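Local coordinates for protein Sodium/sialic acid symporter SiaT (Proteus mirabilis, PDB 5NV9) that couples the inward movement of sodium ions to uptake of the sialic acid N-acetylneuraminic acid across the bacterial inner membrane, at residues A[51-55]-A[276-281]; A[62-66]-A[335-339]; A[181-185]-A[341-346]. All blocks are in the same frame, centred on the assembly; numbering follows the deposited sequence.

Contact 1. Residues A[51-55]-A[276-281]. With SLB (N-acetyl-beta-neuraminic acid), chain D.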
ATOM      1  N   GLY A  51      -6.067  -8.240  10.070  1.00 19.87           N
ATOM      2  CA  GLY A  51      -6.042  -6.777  10.285  1.00 20.23           C
ATOM      3  C   GLY A  51      -4.668  -6.164  10.396  1.00 19.37           C
ATOM      4  O   GLY A  51      -4.427  -5.086   9.883  1.00 21.31           O
ATOM      5  N   VAL A  52      -3.745  -6.857  11.074  1.00 20.26           N
ATOM      6  CA  VAL A  52      -2.336  -6.459  11.049  1.00 18.78           C
ATOM      7  C   VAL A  52      -1.719  -6.564   9.622  1.00 19.21           C
ATOM      8  O   VAL A  52      -0.811  -5.799   9.198  1.00 20.54           O
ATOM      9  CB  VAL A  52      -1.462  -7.288  12.061  1.00 17.17           C
ATOM     10  CG1 VAL A  52      -0.024  -6.747  12.019  1.00 17.20           C
ATOM     11  CG2 VAL A  52      -2.025  -7.122  13.505  1.00 18.36           C
ATOM     12  N   SER A  53      -2.147  -7.561   8.917  1.00 19.74           N
ATOM     13  CA  SER A  53      -1.679  -7.787   7.546  1.00 23.57           C
ATOM     14  C   SER A  53      -2.150  -6.668   6.591  1.00 21.42           C
ATOM     15  O   SER A  53      -1.417  -6.312   5.643  1.00 18.65           O
ATOM     16  CB  SER A  53      -2.185  -9.156   7.012  1.00 24.21           C
ATOM     17  OG  SER A  53      -1.766  -9.326   5.660  1.00 30.78           O
ATOM     18  N   VAL A  54      -3.344  -6.128   6.858  1.00 19.40           N
ATOM     19  CA  VAL A  54      -3.904  -5.018   6.031  1.00 20.29           C
ATOM     20  C   VAL A  54      -3.026  -3.790   6.281  1.00 19.63           C
ATOM     21  O   VAL A  54      -2.621  -3.150   5.368  1.00 17.33           O
ATOM     22  CB  VAL A  54      -5.368  -4.628   6.430  1.00 19.75           C
ATOM     23  CG1 VAL A  54      -5.746  -3.284   5.833  1.00 20.17           C
ATOM     24  CG2 VAL A  54      -6.381  -5.662   6.019  1.00 21.65           C
ATOM     25  N   PHE A  55      -2.736  -3.486   7.556  1.00 21.39           N
ATOM     26  CA  PHE A  55      -1.869  -2.335   7.934  1.00 22.01           C
ATOM     27  C   PHE A  55      -0.485  -2.469   7.292  1.00 21.98           C
ATOM     28  O   PHE A  55       0.028  -1.508   6.719  1.00 20.50           O
ATOM     29  CB  PHE A  55      -1.799  -2.184   9.471  1.00 22.10           C
ATOM     30  CG  PHE A  55      -0.936  -1.032   9.961  1.00 24.29           C
ATOM     31  CD1 PHE A  55      -1.363   0.269   9.811  1.00 21.61           C
ATOM     32  CD2 PHE A  55       0.289  -1.265  10.621  1.00 23.78           C
ATOM     33  CE1 PHE A  55      -0.596   1.321  10.258  1.00 22.77           C
ATOM     34  CE2 PHE A  55       1.058  -0.209  11.068  1.00 21.65           C
ATOM     35  CZ  PHE A  55       0.610   1.082  10.897  1.00 22.88           C
ATOM     36  N   THR A 276      -8.823  -4.098  14.175  1.00 22.35           N
ATOM     37  CA  THR A 276      -7.409  -4.184  14.450  1.00 22.28           C
ATOM     38  C   THR A 276      -6.586  -3.207  13.568  1.00 21.87           C
ATOM     39  O   THR A 276      -5.596  -2.594  14.022  1.00 19.03           O
ATOM     40  CB  THR A 276      -6.918  -5.603  14.186  1.00 22.82           C
ATOM     41  OG1 THR A 276      -7.644  -6.511  15.007  1.00 24.93           O
ATOM     42  CG2 THR A 276      -5.474  -5.712  14.510  1.00 22.26           C
ATOM     43  N   ASN A 277      -6.932  -3.156  12.284  1.00 21.65           N
ATOM     44  CA  ASN A 277      -6.294  -2.252  11.375  1.00 21.38           C
ATOM     45  C   ASN A 277      -6.540  -0.807  11.830  1.00 20.47           C
ATOM     46  O   ASN A 277      -5.582  -0.033  11.918  1.00 22.46           O
ATOM     47  CB  ASN A 277      -6.774  -2.469   9.943  1.00 22.11           C
ATOM     48  CG  ASN A 277      -6.264  -1.403   9.012  1.00 22.46           C
ATOM     49  OD1 ASN A 277      -5.104  -1.423   8.645  1.00 21.70           O
ATOM     50  ND2 ASN A 277      -7.137  -0.410   8.662  1.00 22.81           N
ATOM     51  N   ALA A 278      -7.783  -0.446  12.142  1.00 20.11           N
ATOM     52  CA  ALA A 278      -8.061   0.887  12.706  1.00 21.89           C
ATOM     53  C   ALA A 278      -7.245   1.311  13.932  1.00 24.83           C
ATOM     54  O   ALA A 278      -6.746   2.431  13.985  1.00 25.13           O
ATOM     55  CB  ALA A 278      -9.518   1.060  12.978  1.00 24.03           C
ATOM     56  N   LYS A 279      -7.077   0.420  14.894  1.00 27.97           N
ATOM     57  CA  LYS A 279      -6.234   0.691  16.054  1.00 26.99           C
ATOM     58  C   LYS A 279      -4.798   1.039  15.665  1.00 25.61           C
ATOM     59  O   LYS A 279      -4.269   2.036  16.149  1.00 22.48           O
ATOM     60  CB  LYS A 279      -6.239  -0.494  16.967  1.00 28.77           C
ATOM     61  CG  LYS A 279      -7.594  -0.666  17.646  1.00 33.10           C
ATOM     62  CD  LYS A 279      -7.696  -2.039  18.284  1.00 39.76           C
ATOM     63  CE  LYS A 279      -8.890  -2.118  19.209  1.00 43.42           C
ATOM     64  NZ  LYS A 279      -8.680  -3.279  20.113  1.00 48.09           N
ATOM     65  N   LEU A 280      -4.221   0.272  14.729  1.00 22.81           N
ATOM     66  CA  LEU A 280      -2.854   0.517  14.265  1.00 22.18           C
ATOM     67  C   LEU A 280      -2.691   1.846  13.533  1.00 22.67           C
ATOM     68  O   LEU A 280      -1.698   2.565  13.745  1.00 20.07           O
ATOM     69  CB  LEU A 280      -2.342  -0.654  13.396  1.00 22.28           C
ATOM     70  CG  LEU A 280      -2.057  -1.924  14.195  1.00 23.42           C
ATOM     71  CD1 LEU A 280      -1.953  -3.167  13.290  1.00 23.26           C
ATOM     72  CD2 LEU A 280      -0.754  -1.742  14.979  1.00 25.52           C
ATOM     73  N   VAL A 281      -3.680   2.192  12.678  1.00 21.83           N
ATOM     74  CA  VAL A 281      -3.633   3.378  11.897  1.00 21.64           C
ATOM     75  C   VAL A 281      -3.844   4.603  12.811  1.00 23.00           C
ATOM     76  O   VAL A 281      -3.330   5.692  12.547  1.00 21.12           O
ATOM     77  CB  VAL A 281      -4.661   3.305  10.738  1.00 22.20           C
ATOM     78  CG1 VAL A 281      -4.725   4.620  10.004  1.00 25.08           C
ATOM     79  CG2 VAL A 281      -4.284   2.193   9.769  1.00 22.59           C
TER
HETATM   80  C1  SLB D 503       2.509   3.467   1.776  1.00 27.24           C
HETATM   81  C2  SLB D 503       1.123   4.051   1.802  1.00 25.15           C
HETATM   82  C3  SLB D 503       1.137   5.385   1.093  1.00 24.67           C
HETATM   83  C4  SLB D 503      -0.192   6.157   1.255  1.00 25.99           C
HETATM   84  C5  SLB D 503      -0.378   6.338   2.761  1.00 26.42           C
HETATM   85  C6  SLB D 503      -0.390   4.960   3.458  1.00 26.08           C
HETATM   86  C7  SLB D 503      -0.549   5.013   4.983  1.00 24.20           C
HETATM   87  C8  SLB D 503      -0.531   3.636   5.593  1.00 22.85           C
HETATM   88  C9  SLB D 503      -0.857   3.678   7.086  1.00 24.83           C
HETATM   89  C10 SLB D 503      -1.656   8.219   3.718  1.00 28.16           C
HETATM   90  C11 SLB D 503      -3.028   8.596   4.212  1.00 31.60           C
HETATM   91  N5  SLB D 503      -1.628   7.053   3.057  1.00 27.84           N
HETATM   92  O1A SLB D 503       3.278   3.694   2.773  1.00 24.48           O
HETATM   93  O1B SLB D 503       2.872   2.810   0.727  1.00 29.61           O
HETATM   94  O2  SLB D 503       0.164   3.156   1.169  1.00 24.77           O
HETATM   95  O4  SLB D 503      -0.127   7.472   0.603  1.00 24.67           O
HETATM   96  O6  SLB D 503       0.828   4.267   3.196  1.00 27.94           O
HETATM   97  O7  SLB D 503       0.530   5.736   5.583  1.00 23.82           O
HETATM   98  O8  SLB D 503      -1.461   2.794   4.922  1.00 25.09           O
HETATM   99  O9  SLB D 503      -2.212   4.125   7.340  1.00 27.58           O
HETATM  100  O10 SLB D 503      -0.643   8.899   3.956  1.00 26.82           O

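Contact 2. Residues A[62-66]-A[335-339]. With NA (sodium ion), chain B; SLB (N-acetyl-beta-neuraminic acid), chain D.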
ATOM      1  N   ILE A  62       7.574   3.726   1.521  1.00 24.62           N
ATOM      2  CA  ILE A  62       7.065   5.035   1.151  1.00 24.47           C
ATOM      3  C   ILE A  62       6.663   5.839   2.412  1.00 24.14           C
ATOM      4  O   ILE A  62       7.129   6.959   2.606  1.00 24.35           O
ATOM      5  CB  ILE A  62       5.816   4.903   0.214  1.00 25.93           C
ATOM      6  CG1 ILE A  62       6.208   4.374  -1.156  1.00 25.02           C
ATOM      7  CG2 ILE A  62       5.076   6.234   0.067  1.00 29.43           C
ATOM      8  CD1 ILE A  62       5.033   3.943  -1.976  1.00 24.49           C
ATOM      9  N   THR A  63       5.807   5.271   3.254  1.00 21.83           N
ATOM     10  CA  THR A  63       5.424   5.922   4.499  1.00 23.68           C
ATOM     11  C   THR A  63       6.651   6.039   5.411  1.00 24.63           C
ATOM     12  O   THR A  63       6.900   7.109   6.020  1.00 22.48           O
ATOM     13  CB  THR A  63       4.296   5.137   5.256  1.00 24.73           C
ATOM     14  OG1 THR A  63       3.011   5.417   4.690  1.00 22.73           O
ATOM     15  CG2 THR A  63       4.278   5.442   6.778  1.00 24.83           C
ATOM     16  N   PHE A  64       7.434   4.950   5.498  1.00 24.50           N
ATOM     17  CA  PHE A  64       8.483   4.851   6.532  1.00 23.35           C
ATOM     18  C   PHE A  64       9.517   5.964   6.339  1.00 25.32           C
ATOM     19  O   PHE A  64       9.918   6.601   7.324  1.00 26.95           O
ATOM     20  CB  PHE A  64       9.160   3.478   6.519  1.00 24.97           C
ATOM     21  CG  PHE A  64       9.850   3.097   7.830  1.00 23.59           C
ATOM     22  CD1 PHE A  64      11.001   3.749   8.263  1.00 22.44           C
ATOM     23  CD2 PHE A  64       9.369   2.047   8.598  1.00 24.54           C
ATOM     24  CE1 PHE A  64      11.613   3.396   9.486  1.00 23.81           C
ATOM     25  CE2 PHE A  64       9.990   1.651   9.810  1.00 25.00           C
ATOM     26  CZ  PHE A  64      11.117   2.313  10.251  1.00 24.80           C
HETATM   27  N   MSE A  65       9.934   6.188   5.095  1.00 26.38           N
HETATM   28  CA  MSE A  65      10.905   7.230   4.736  1.00 28.22           C
HETATM   29  C   MSE A  65      10.309   8.590   4.457  1.00 29.04           C
HETATM   30  O   MSE A  65      10.914   9.580   4.853  1.00 36.05           O
HETATM   31  CB  MSE A  65      11.743   6.875   3.494  1.00 31.72           C
HETATM   32  CG  MSE A  65      13.225   6.702   3.882  1.00 41.03           C
HETATM   33 SE   MSE A  65      13.383   5.095   5.000  1.00 49.10          SE
HETATM   34  CE  MSE A  65      12.648   3.812   3.702  1.00 47.87           C
ATOM     35  N   SER A  66       9.164   8.666   3.756  1.00 26.86           N
ATOM     36  CA  SER A  66       8.608   9.932   3.320  1.00 26.77           C
ATOM     37  C   SER A  66       7.881  10.726   4.361  1.00 24.29           C
ATOM     38  O   SER A  66       7.886  11.936   4.288  1.00 23.01           O
ATOM     39  CB  SER A  66       7.559   9.731   2.208  1.00 32.97           C
ATOM     40  OG  SER A  66       8.245   9.291   1.093  1.00 39.76           O
ATOM     41  N   ALA A 335      13.420  -3.501  10.345  1.00 22.83           N
ATOM     42  CA  ALA A 335      12.063  -2.924  10.340  1.00 23.41           C
ATOM     43  C   ALA A 335      11.706  -2.147   9.030  1.00 22.66           C
ATOM     44  O   ALA A 335      10.594  -2.157   8.593  1.00 21.15           O
ATOM     45  CB  ALA A 335      11.853  -2.033  11.562  1.00 23.79           C
ATOM     46  N   ILE A 336      12.684  -1.508   8.428  1.00 22.96           N
ATOM     47  CA  ILE A 336      12.543  -0.903   7.108  1.00 24.67           C
ATOM     48  C   ILE A 336      12.401  -1.985   6.037  1.00 23.51           C
ATOM     49  O   ILE A 336      11.546  -1.893   5.183  1.00 23.28           O
ATOM     50  CB  ILE A 336      13.753   0.018   6.794  1.00 24.46           C
ATOM     51  CG1 ILE A 336      13.743   1.232   7.728  1.00 26.25           C
ATOM     52  CG2 ILE A 336      13.784   0.409   5.324  1.00 27.12           C
ATOM     53  CD1 ILE A 336      14.997   2.111   7.610  1.00 29.16           C
ATOM     54  N   PHE A 337      13.248  -2.994   6.064  1.00 21.70           N
ATOM     55  CA  PHE A 337      12.983  -4.178   5.269  1.00 21.89           C
ATOM     56  C   PHE A 337      11.549  -4.695   5.510  1.00 22.80           C
ATOM     57  O   PHE A 337      10.853  -5.056   4.564  1.00 23.59           O
ATOM     58  CB  PHE A 337      13.953  -5.289   5.555  1.00 22.68           C
ATOM     59  CG  PHE A 337      15.238  -5.229   4.770  1.00 24.78           C
ATOM     60  CD1 PHE A 337      16.166  -4.188   4.983  1.00 23.26           C
ATOM     61  CD2 PHE A 337      15.564  -6.258   3.893  1.00 25.12           C
ATOM     62  CE1 PHE A 337      17.366  -4.179   4.303  1.00 27.34           C
ATOM     63  CE2 PHE A 337      16.787  -6.253   3.217  1.00 27.41           C
ATOM     64  CZ  PHE A 337      17.692  -5.230   3.428  1.00 25.13           C
ATOM     65  N   ALA A 338      11.137  -4.798   6.758  1.00 20.25           N
ATOM     66  CA  ALA A 338       9.818  -5.365   7.022  1.00 20.34           C
ATOM     67  C   ALA A 338       8.679  -4.485   6.426  1.00 21.90           C
ATOM     68  O   ALA A 338       7.659  -5.028   5.964  1.00 22.01           O
ATOM     69  CB  ALA A 338       9.589  -5.588   8.494  1.00 20.59           C
ATOM     70  N   ALA A 339       8.831  -3.142   6.458  1.00 20.41           N
ATOM     71  CA  ALA A 339       7.857  -2.222   5.797  1.00 20.42           C
ATOM     72  C   ALA A 339       7.771  -2.455   4.278  1.00 21.15           C
ATOM     73  O   ALA A 339       6.684  -2.509   3.691  1.00 20.85           O
ATOM     74  CB  ALA A 339       8.141  -0.770   6.119  1.00 20.36           C
TER
HETATM   75 NA    NA B 501       4.483  -2.859   4.166  1.00 19.19          NA
HETATM   76  C1  SLB D 503       2.509   3.467   1.776  1.00 27.24           C
HETATM   77  C2  SLB D 503       1.123   4.051   1.802  1.00 25.15           C
HETATM   78  C3  SLB D 503       1.137   5.385   1.093  1.00 24.67           C
HETATM   79  C4  SLB D 503      -0.192   6.157   1.255  1.00 25.99           C
HETATM   80  C5  SLB D 503      -0.378   6.338   2.761  1.00 26.42           C
HETATM   81  C6  SLB D 503      -0.390   4.960   3.458  1.00 26.08           C
HETATM   82  C7  SLB D 503      -0.549   5.013   4.983  1.00 24.20           C
HETATM   83  C8  SLB D 503      -0.531   3.636   5.593  1.00 22.85           C
HETATM   84  C9  SLB D 503      -0.857   3.678   7.086  1.00 24.83           C
HETATM   85  C10 SLB D 503      -1.656   8.219   3.718  1.00 28.16           C
HETATM   86  C11 SLB D 503      -3.028   8.596   4.212  1.00 31.60           C
HETATM   87  N5  SLB D 503      -1.628   7.053   3.057  1.00 27.84           N
HETATM   88  O1A SLB D 503       3.278   3.694   2.773  1.00 24.48           O
HETATM   89  O1B SLB D 503       2.872   2.810   0.727  1.00 29.61           O
HETATM   90  O2  SLB D 503       0.164   3.156   1.169  1.00 24.77           O
HETATM   91  O4  SLB D 503      -0.127   7.472   0.603  1.00 24.67           O
HETATM   92  O6  SLB D 503       0.828   4.267   3.196  1.00 27.94           O
HETATM   93  O7  SLB D 503       0.530   5.736   5.583  1.00 23.82           O
HETATM   94  O8  SLB D 503      -1.461   2.794   4.922  1.00 25.09           O
HETATM   95  O9  SLB D 503      -2.212   4.125   7.340  1.00 27.58           O
HETATM   96  O10 SLB D 503      -0.643   8.899   3.956  1.00 26.82           O

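Contact 3. Residues A[181-185]-A[341-346]. With NA (sodium ion), chain C; NA (sodium ion), chain B.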
ATOM      1  N   THR A 181       3.931 -13.641   7.880  1.00 20.43           N
ATOM      2  CA  THR A 181       5.027 -12.689   7.723  1.00 22.75           C
ATOM      3  C   THR A 181       4.669 -11.191   7.901  1.00 23.17           C
ATOM      4  O   THR A 181       5.449 -10.436   8.519  1.00 20.56           O
ATOM      5  CB  THR A 181       5.814 -12.858   6.391  1.00 22.38           C
ATOM      6  OG1 THR A 181       4.937 -12.712   5.288  1.00 20.39           O
ATOM      7  CG2 THR A 181       6.509 -14.229   6.327  1.00 23.74           C
ATOM      8  N   ASP A 182       3.534 -10.768   7.315  1.00 24.42           N
ATOM      9  CA  ASP A 182       2.998  -9.428   7.497  1.00 22.21           C
ATOM     10  C   ASP A 182       2.752  -9.078   8.962  1.00 20.61           C
ATOM     11  O   ASP A 182       2.958  -7.936   9.334  1.00 17.76           O
ATOM     12  CB  ASP A 182       1.656  -9.149   6.774  1.00 20.78           C
ATOM     13  CG  ASP A 182       1.783  -8.948   5.290  1.00 23.01           C
ATOM     14  OD1 ASP A 182       2.904  -8.820   4.775  1.00 19.51           O
ATOM     15  OD2 ASP A 182       0.706  -8.944   4.591  1.00 21.08           O
ATOM     16  N   VAL A 183       2.316 -10.040   9.768  1.00 21.15           N
ATOM     17  CA  VAL A 183       2.006  -9.805  11.182  1.00 21.01           C
ATOM     18  C   VAL A 183       3.290  -9.485  11.903  1.00 21.00           C
ATOM     19  O   VAL A 183       3.357  -8.541  12.717  1.00 19.42           O
ATOM     20  CB  VAL A 183       1.299 -11.012  11.850  1.00 23.12           C
ATOM     21  CG1 VAL A 183       1.178 -10.875  13.371  1.00 24.74           C
ATOM     22  CG2 VAL A 183      -0.072 -11.256  11.245  1.00 22.57           C
ATOM     23  N   ILE A 184       4.333 -10.233  11.583  1.00 21.71           N
ATOM     24  CA  ILE A 184       5.631 -10.040  12.249  1.00 19.75           C
ATOM     25  C   ILE A 184       6.193  -8.703  11.755  1.00 20.62           C
ATOM     26  O   ILE A 184       6.744  -7.912  12.533  1.00 23.01           O
ATOM     27  CB  ILE A 184       6.634 -11.183  11.907  1.00 21.55           C
ATOM     28  CG1 ILE A 184       6.136 -12.544  12.437  1.00 23.33           C
ATOM     29  CG2 ILE A 184       8.043 -10.869  12.443  1.00 19.83           C
ATOM     30  CD1 ILE A 184       6.802 -13.732  11.746  1.00 24.05           C
ATOM     31  N   GLN A 185       6.082  -8.477  10.437  1.00 22.90           N
ATOM     32  CA  GLN A 185       6.685  -7.281   9.841  1.00 22.60           C
ATOM     33  C   GLN A 185       5.927  -6.070  10.261  1.00 21.04           C
ATOM     34  O   GLN A 185       6.541  -5.063  10.496  1.00 21.65           O
ATOM     35  CB  GLN A 185       6.750  -7.366   8.324  1.00 20.86           C
ATOM     36  CG  GLN A 185       7.674  -8.471   7.853  1.00 18.99           C
ATOM     37  CD  GLN A 185       7.401  -8.908   6.467  1.00 20.87           C
ATOM     38  OE1 GLN A 185       6.251  -8.833   5.978  1.00 17.93           O
ATOM     39  NE2 GLN A 185       8.493  -9.268   5.749  1.00 20.48           N
ATOM     40  N   GLN A 341       8.916  -5.301   2.469  1.00 19.15           N
ATOM     41  CA  GLN A 341       8.551  -6.669   2.169  1.00 18.91           C
ATOM     42  C   GLN A 341       7.110  -7.071   2.458  1.00 18.03           C
ATOM     43  O   GLN A 341       6.549  -7.843   1.734  1.00 16.47           O
ATOM     44  CB  GLN A 341       9.516  -7.612   2.874  1.00 21.37           C
ATOM     45  CG  GLN A 341      10.916  -7.512   2.274  1.00 22.06           C
ATOM     46  CD  GLN A 341      11.952  -8.370   2.974  1.00 23.72           C
ATOM     47  OE1 GLN A 341      11.974  -8.473   4.204  1.00 22.69           O
ATOM     48  NE2 GLN A 341      12.858  -8.987   2.172  1.00 24.38           N
ATOM     49  N   SER A 342       6.505  -6.571   3.524  1.00 16.39           N
ATOM     50  CA  SER A 342       5.163  -6.846   3.759  1.00 17.19           C
ATOM     51  C   SER A 342       4.262  -6.254   2.630  1.00 18.39           C
ATOM     52  O   SER A 342       3.200  -6.736   2.390  1.00 18.49           O
ATOM     53  CB  SER A 342       4.738  -6.262   5.117  1.00 18.89           C
ATOM     54  OG  SER A 342       5.121  -4.899   5.222  1.00 22.41           O
ATOM     55  N   SER A 343       4.689  -5.186   1.996  1.00 17.78           N
ATOM     56  CA  SER A 343       3.909  -4.566   0.887  1.00 19.43           C
ATOM     57  C   SER A 343       4.178  -5.284  -0.434  1.00 19.23           C
ATOM     58  O   SER A 343       3.237  -5.586  -1.197  1.00 19.97           O
ATOM     59  CB  SER A 343       4.269  -3.062   0.802  1.00 18.63           C
ATOM     60  OG  SER A 343       3.738  -2.382   1.959  1.00 18.70           O
ATOM     61  N   ILE A 344       5.463  -5.610  -0.659  1.00 20.04           N
ATOM     62  CA  ILE A 344       5.859  -6.375  -1.834  1.00 22.17           C
ATOM     63  C   ILE A 344       5.184  -7.795  -1.888  1.00 23.05           C
ATOM     64  O   ILE A 344       4.642  -8.230  -2.956  1.00 22.14           O
ATOM     65  CB  ILE A 344       7.358  -6.530  -1.949  1.00 21.17           C
ATOM     66  CG1 ILE A 344       8.006  -5.172  -2.215  1.00 22.63           C
ATOM     67  CG2 ILE A 344       7.741  -7.505  -3.057  1.00 21.46           C
ATOM     68  CD1 ILE A 344       9.503  -5.233  -2.064  1.00 24.36           C
ATOM     69  N   SER A 345       5.156  -8.475  -0.759  1.00 21.68           N
ATOM     70  CA  SER A 345       4.644  -9.822  -0.756  1.00 20.97           C
ATOM     71  C   SER A 345       3.135  -9.800  -1.068  1.00 20.16           C
ATOM     72  O   SER A 345       2.635 -10.632  -1.847  1.00 18.88           O
ATOM     73  CB  SER A 345       4.906 -10.450   0.573  1.00 21.79           C
ATOM     74  OG  SER A 345       4.104  -9.809   1.567  1.00 22.30           O
ATOM     75  N   SER A 346       2.399  -8.867  -0.450  1.00 19.00           N
ATOM     76  CA  SER A 346       0.987  -8.747  -0.673  1.00 18.11           C
ATOM     77  C   SER A 346       0.622  -8.358  -2.091  1.00 20.58           C
ATOM     78  O   SER A 346      -0.415  -8.806  -2.597  1.00 19.92           O
ATOM     79  CB  SER A 346       0.326  -7.686   0.245  1.00 19.32           C
ATOM     80  OG  SER A 346       0.430  -8.051   1.582  1.00 17.06           O
TER
HETATM   81 NA    NA C 502       2.149  -8.808   2.762  1.00 38.95          NA
HETATM   82 NA    NA B 501       4.483  -2.859   4.166  1.00 19.19          NA

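Contact 1. Residues A[51-55]-A[276-281]
Helix segments 51-55 and 276-281 cross at 44° with their axes 8.1 Å apart at closest approach, and the backbones come nearest where the CA of Gly51 lies 4.7 Å from the CA of Asn277. Both belong to the transmembrane bundle of a LeuT fold, the first on helix 47-58, the second on helix 267-301. Gly51 has no side chain, and CB of Asn277 rests against its carbonyl oxygen. Farther along, Phe55 has the largest share of the contact, with Leu280 next. With CG anti to the backbone N (chi1 -180°), its ring reaches out over helix 267-301 and lays a face on Leu280. The methylene CB of Leu280 sits over the centre of that face, 3.7 Å from the ring centroid, in a CH-pi contact 12° off the ring normal. CD1 of the same leucine turns back to Phe55 CB and to CG2 of Val52, whose other neighbour across the helices is Thr276 CG2. The hydroxyl of Thr276 is not spent on this interface, being hydrogen-bonded to Arg272 O in its own helix. Asn277 places OD1 3.4 Å from Val54 CG1 and near the edge of the Phe55 ring. That oxygen also lies close to Phe55 N, but at a poor angle, and the N-H is used within its own helix by Gly51 O. Phe55 and Val281 both belong to the sialic acid pocket, so this apolar packing continues into its wall. CG2 of Val281 touches the ring edge at Phe55 CD1, 3.5 Å away, and both its methyls, CG1 and CG2, stand 3.7 Å from O9 of the sugar.

Contact 2. Residues A[62-66]-A[335-339]
Segments 62-66 and 335-339, which join helix 61-73 to helix 328-361 of the LeuT fold, run at 134° to one another, their axes no nearer than 9.8 Å, the CA atoms of Phe64 and Ile336 being the nearest pair. At that spacing large side chains have to bridge the gap, and Phe64 does most of the work. CG1 of Ile336 comes over one face of its ring, displaced toward the rim, at 3.8 Å from the centroid; the closest ring carbon is Phe64 CE1, 3.5 Å from that CG1. Ala339 CB approaches Phe64 CD2 obliquely at 3.9 Å. Beside the ring, selenomethionine Met65 is bent at chi2 and chi3, a fold that carries CE round to CG2 of Ile336. Phe288 adds an edge-to-face ring contact to Phe64.

The polar groups take no part in this apolar seam and serve the ligands instead. Thr63 OG1 accepts a hydrogen bond from O7 of the sialic acid at 2.7 Å, while Thr63 N gives a weak one to the carboxylate oxygen O1A. On helix 328-361, the carbonyl oxygen of Ala339 binds sodium at 2.3 Å, in the site known as Na2 that Ala56, Leu59, Ser342 and Ser343 complete. Phe64 thus follows the sugar-binding Thr63 in sequence and packs against CB of a sodium ligand, so the seam links the neighbourhoods of the two sites, which may help relate them in a sodium-coupled symporter.

Contact 3. Residues A[181-185]-A[341-346]
Asp182 and Ser345 meet through a shared sodium ion, and their torsions set this up: CG of Asp182 is anti to its carbonyl carbon (chi1 -75°), which swings the carboxylate toward helix 328-361, and OG of Ser345 stands between backbone N and carbonyl carbon (chi1 68°), where it can bind the ion and still donate to Gln341 O. The two segments are nearly antiparallel, at 160°, with axes 9.5 Å apart, and the ion fills the gap between them. The carboxylate grips it with both oxygens, Asp182 OD1 at 2.1 Å and OD2 at 2.3 Å. From the facing helix come Ser342 O at 2.4 Å, Ser345 OG at 2.5 Å and Ser346 OG at 2.2 Å. This is the Na3 site, a second sodium position beside the Na2 site conserved in the SSF family of LeuT-fold symporters. Second-shell bonds hold the ligands: within its own helix Ser345 OG uses a lone pair of Gln341 O, in the carbonyl plane, while, from helix 47-58, OG of Ser53 is hydrogen-bonded to Asp182 OD2 and OG1 of Thr57 to Ser346 OG.

Ser342 serves both ions. Its carbonyl belongs to Na3, whereas its OG, also hydrogen-bonded to Ala338 O, lies 2.4 Å from the Na2 sodium, where Ser343 OG joins it. OE1 of Gln185 comes 3.1 Å from Ser342 CB; Tyr17 is the main polar partner of both Gln185 and Gln341. Asp182 supplies the one carboxylate among the Na3 ligands, so it probably offsets the buried ion's charge, and sharing Ser342 could let occupancy of one sodium site influence the other.

Read from the N terminus, the chain passes through 51-55 and 62-66, on consecutive helices, then 181-185, and afterwards meets their partners in the same order: 276-281, 335-339 and 341-346. The three closures therefore all cross and none nests. Contact 1 closes a loop of 220 residues, contact 2 one of 268 and contact 3 one of 155. Contact 1 touches the sialic acid at its O9 end, contact 2 at its carboxylate and O7; contacts 2 and 3 share the Na2 ion and touch where Ala338 packs on Gln185. Val52 packs against Val183, joining contacts 1 and 3. The crossings tie helices 47-58, 61-73, 155-203, 267-301 and 328-361 together around the substrate and both ions.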